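Extracellular solute-binding protein (Bordetella parapertussis, PDB 3PU5) probably binds a small solute, perhaps a polyamine, outside the cytoplasmic membrane and delivers it to an ABC transporter for uptake. Local coordinates at residues R216-E221 against K291-S296; K269-C272 against Y276-A279. All blocks are in the same frame, centred on the assembly; numbering follows the deposited sequence.

Interaction 1: residues R216-E221 against K291-S296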
# COMPACT_ATOMS: atom_id res chain seq x y z
N ARG A 216 6.47 4.70 7.88
CA ARG A 216 7.65 4.15 8.53
C ARG A 216 8.73 5.21 8.73
O ARG A 216 9.34 5.28 9.79
CB ARG A 216 8.18 2.97 7.72
CG ARG A 216 7.28 1.76 7.84
CD ARG A 216 7.81 0.59 7.05
NE ARG A 216 7.64 -0.64 7.81
CZ ARG A 216 6.76 -1.59 7.55
NH1 ARG A 216 5.93 -1.46 6.51
NH2 ARG A 216 6.70 -2.66 8.32
N THR A 217 8.94 6.03 7.70
CA THR A 217 9.98 7.05 7.77
C THR A 217 9.57 8.15 8.75
O THR A 217 10.42 8.68 9.48
CB THR A 217 10.30 7.63 6.37
OG1 THR A 217 10.58 6.57 5.45
CG2 THR A 217 11.52 8.54 6.45
N PHE A 218 8.28 8.49 8.78
CA PHE A 218 7.78 9.53 9.70
C PHE A 218 8.05 9.12 11.14
O PHE A 218 8.51 9.92 11.95
CB PHE A 218 6.28 9.81 9.52
CG PHE A 218 5.89 10.34 8.15
CD1 PHE A 218 6.80 11.00 7.35
CD2 PHE A 218 4.58 10.20 7.70
CE1 PHE A 218 6.43 11.48 6.11
CE2 PHE A 218 4.20 10.68 6.46
CZ PHE A 218 5.12 11.33 5.66
N ILE A 219 7.75 7.86 11.45
CA ILE A 219 7.99 7.32 12.79
C ILE A 219 9.47 7.46 13.17
O ILE A 219 9.79 7.93 14.27
CB ILE A 219 7.53 5.86 12.88
CG1 ILE A 219 6.01 5.79 12.66
CG2 ILE A 219 7.92 5.25 14.24
CD1 ILE A 219 5.46 4.38 12.50
N ALA A 220 10.35 7.07 12.26
CA ALA A 220 11.79 7.19 12.49
C ALA A 220 12.21 8.66 12.61
O ALA A 220 13.01 9.01 13.48
CB ALA A 220 12.58 6.51 11.36
N GLU A 221 11.66 9.51 11.75
CA GLU A 221 11.94 10.93 11.81
C GLU A 221 11.58 11.50 13.19
O GLU A 221 12.31 12.33 13.73
CB GLU A 221 11.16 11.68 10.73
CG GLU A 221 11.27 13.20 10.80
CD GLU A 221 10.34 13.91 9.82
OE1 GLU A 221 9.46 13.25 9.23
OE2 GLU A 221 10.49 15.14 9.64
N LYS A 291 -0.69 16.00 8.89
CA LYS A 291 -1.25 17.00 7.98
C LYS A 291 -0.22 17.57 7.01
O LYS A 291 -0.52 17.79 5.83
CB LYS A 291 -1.84 18.12 8.84
CG LYS A 291 -2.48 19.27 8.11
CD LYS A 291 -2.86 20.34 9.14
CE LYS A 291 -3.90 21.30 8.59
NZ LYS A 291 -3.45 21.91 7.31
N HIS A 292 0.98 17.81 7.50
CA HIS A 292 1.99 18.51 6.72
C HIS A 292 2.91 17.59 5.90
O HIS A 292 3.67 18.08 5.06
CB HIS A 292 2.82 19.43 7.62
CG HIS A 292 1.98 20.37 8.44
ND1 HIS A 292 1.20 21.36 7.88
CD2 HIS A 292 1.78 20.46 9.78
CE1 HIS A 292 0.57 22.02 8.83
NE2 HIS A 292 0.90 21.49 9.99
N ARG A 293 2.84 16.29 6.12
CA ARG A 293 3.80 15.39 5.47
C ARG A 293 3.21 14.20 4.70
O ARG A 293 3.81 13.74 3.72
CB ARG A 293 4.89 14.94 6.45
CG ARG A 293 4.37 14.44 7.78
CD ARG A 293 5.50 14.26 8.78
NE ARG A 293 5.00 13.75 10.05
CZ ARG A 293 5.75 13.20 11.00
NH1 ARG A 293 7.06 13.07 10.82
NH2 ARG A 293 5.19 12.77 12.12
N LEU A 294 2.07 13.71 5.14
CA LEU A 294 1.38 12.66 4.41
C LEU A 294 1.12 13.12 2.99
O LEU A 294 0.62 14.22 2.78
CB LEU A 294 0.07 12.32 5.09
CG LEU A 294 -0.53 10.99 4.68
CD1 LEU A 294 0.25 9.88 5.35
CD2 LEU A 294 -2.00 10.93 5.07
N PRO A 295 1.45 12.28 2.00
CA PRO A 295 1.21 12.70 0.61
C PRO A 295 -0.29 12.81 0.34
O PRO A 295 -1.08 12.01 0.86
CB PRO A 295 1.80 11.55 -0.22
CG PRO A 295 1.70 10.34 0.72
CD PRO A 295 2.06 10.93 2.07
N SER A 296 -0.67 13.80 -0.45
CA SER A 296 -2.07 14.09 -0.74
C SER A 296 -2.78 12.92 -1.41
O SER A 296 -2.23 12.25 -2.28
CB SER A 296 -2.18 15.33 -1.64
OG SER A 296 -3.53 15.58 -1.97
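Arg293 lays the aliphatic part of its side chain (CB to CD) along one face of the Phe218 ring, and its guanidinium goes on to a salt bridge with Glu221. Its CG sits 3.9 Å from the centroid of the Phe218 ring and only 12° off the ring normal, a CH-pi contact. The course is set by chi1 of Arg293 (48°), which puts CG between the backbone N and the carbonyl carbon; from CG to NE the chain then runs extended across the ring toward the helix backbone. The guanidinium ends up beyond the ring, with CB of Phe218 over one of its faces and 3.6 Å from NH1 of Arg293. NH1 of Arg293 gives a bent hydrogen bond of 2.9 Å to OE1 of Glu221 (132° at the hydrogen). The carboxylate oxygen lies in the guanidinium plane, but the donor comes from well above the carboxylate plane. NE bonds to the carbonyl of Lys289 and NH2 pairs with Asp222, so all three nitrogens are engaged and the rotation of the group is fixed. At the far end of the ring, CZ of Phe218 approaches the carbonyl O of Arg293 at 3.4 Å. The contact is loop-to-helix packing in a fold of the periplasmic-binding-protein clan: it pins the loop between helices 265-275 and 305-322 against helix 214-223, while Thr217 and Pro295 both reach strands 111-117 and 229-231 of the antiparallel sheet.

Interaction 2: residues K269-C272 against Y276-A279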
# COMPACT_ATOMS: atom_id res chain seq x y z
N LYS A 269 -10.11 8.12 9.63
CA LYS A 269 -9.20 9.00 10.35
C LYS A 269 -8.55 8.27 11.51
O LYS A 269 -7.33 8.33 11.70
CB LYS A 269 -9.92 10.24 10.85
CG LYS A 269 -9.00 11.24 11.55
CD LYS A 269 -9.82 12.39 12.11
CE LYS A 269 -8.99 13.65 12.25
NZ LYS A 269 -7.80 13.45 13.10
N ALA A 270 -9.35 7.58 12.31
CA ALA A 270 -8.85 6.94 13.52
C ALA A 270 -7.82 5.86 13.19
O ALA A 270 -6.75 5.81 13.78
CB ALA A 270 -10.00 6.36 14.34
N PHE A 271 -8.15 5.00 12.23
CA PHE A 271 -7.24 3.93 11.83
C PHE A 271 -5.97 4.48 11.16
O PHE A 271 -4.86 4.11 11.54
CB PHE A 271 -7.95 2.92 10.91
CG PHE A 271 -7.06 1.80 10.41
CD1 PHE A 271 -6.69 0.76 11.25
CD2 PHE A 271 -6.60 1.81 9.09
CE1 PHE A 271 -5.88 -0.27 10.79
CE2 PHE A 271 -5.79 0.78 8.63
CZ PHE A 271 -5.43 -0.26 9.47
N CYS A 272 -6.12 5.38 10.20
CA CYS A 272 -4.96 5.85 9.45
C CYS A 272 -4.01 6.70 10.29
O CYS A 272 -2.80 6.61 10.14
CB CYS A 272 -5.38 6.58 8.18
SG CYS A 272 -6.21 5.48 7.01
N TYR A 276 -0.18 5.63 10.76
CA TYR A 276 0.57 6.48 9.82
C TYR A 276 0.33 6.05 8.37
O TYR A 276 1.27 5.92 7.57
CB TYR A 276 2.07 6.51 10.13
CG TYR A 276 2.43 7.21 11.42
CD1 TYR A 276 2.01 6.71 12.65
CD2 TYR A 276 3.22 8.35 11.42
CE1 TYR A 276 2.35 7.34 13.83
CE2 TYR A 276 3.56 8.99 12.59
CZ TYR A 276 3.12 8.49 13.80
OH TYR A 276 3.46 9.11 14.97
N TYR A 277 -0.94 5.82 8.04
CA TYR A 277 -1.37 5.52 6.68
C TYR A 277 -2.16 6.70 6.11
O TYR A 277 -2.61 7.58 6.85
CB TYR A 277 -2.31 4.31 6.65
CG TYR A 277 -1.69 2.97 6.94
CD1 TYR A 277 -0.33 2.73 6.75
CD2 TYR A 277 -2.47 1.91 7.38
CE1 TYR A 277 0.23 1.48 7.01
CE2 TYR A 277 -1.93 0.67 7.64
CZ TYR A 277 -0.59 0.46 7.45
OH TYR A 277 -0.07 -0.79 7.70
N GLY A 278 -2.34 6.69 4.79
CA GLY A 278 -3.23 7.62 4.13
C GLY A 278 -4.63 7.04 4.01
O GLY A 278 -4.79 5.86 3.68
N ALA A 279 -5.64 7.87 4.27
CA ALA A 279 -7.04 7.46 4.17
C ALA A 279 -7.53 7.55 2.73
O ALA A 279 -7.15 8.46 1.99
CB ALA A 279 -7.91 8.34 5.05
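With SG of Cys272 set anti to its own carbonyl carbon (chi1 -65°), the sulfur lies against the returning chain, 3.6 Å from CA of Ala279 and 3.9 Å from CB of Ala279. Phe271 takes the other course: its CG is anti to the backbone N (chi1 178°), which swings the ring round until CE2 of Phe271 comes 3.7 Å from CD2 of Tyr277. That approach is made in the plane of the tyrosine ring, at its edge, while the two ring planes stand 57° apart. Between these side-chain contacts the backbone closes the end of helix 265-275. Tyr276, with positive phi, is the first residue to leave the helix, and N of Tyr277 hydrogen-bonds fairly straight to O of Cys272 at 2.9 Å, the 6→1 bond of a Schellman motif. From there Gly278 and Ala279 run extended past the side chain of Cys272, with O of Gly278 3.6 Å from SG of Cys272. Gly278 also makes backbone hydrogen bonds with Tyr110, and the N-H of Ala279 is taken up by the hydroxyl of Tyr286. Helix 15-33 adds a third ring: Phe17 meets Phe271 edge-to-face and also touches Tyr277.

Both segments of interaction 2 fall, in sequence, between the two segments of interaction 1. It is the more buried of the two, a local closure at the end of helix 265-275 built from sulfur, aromatic rings and a main-chain hydrogen bond. Interaction 1 is partly buried and joins segments 70 residues apart, adding a salt bridge to its packing on an aromatic ring. The two touch directly: CD2 of Leu294 lies 3.7 Å from CA of Gly278, and CB of Phe218 lies 3.9 Å from CD2 of Tyr276. The ring of Tyr276 packs on Phe218 and Ile219 of helix 214-223, the helix on which 291-296 also docks.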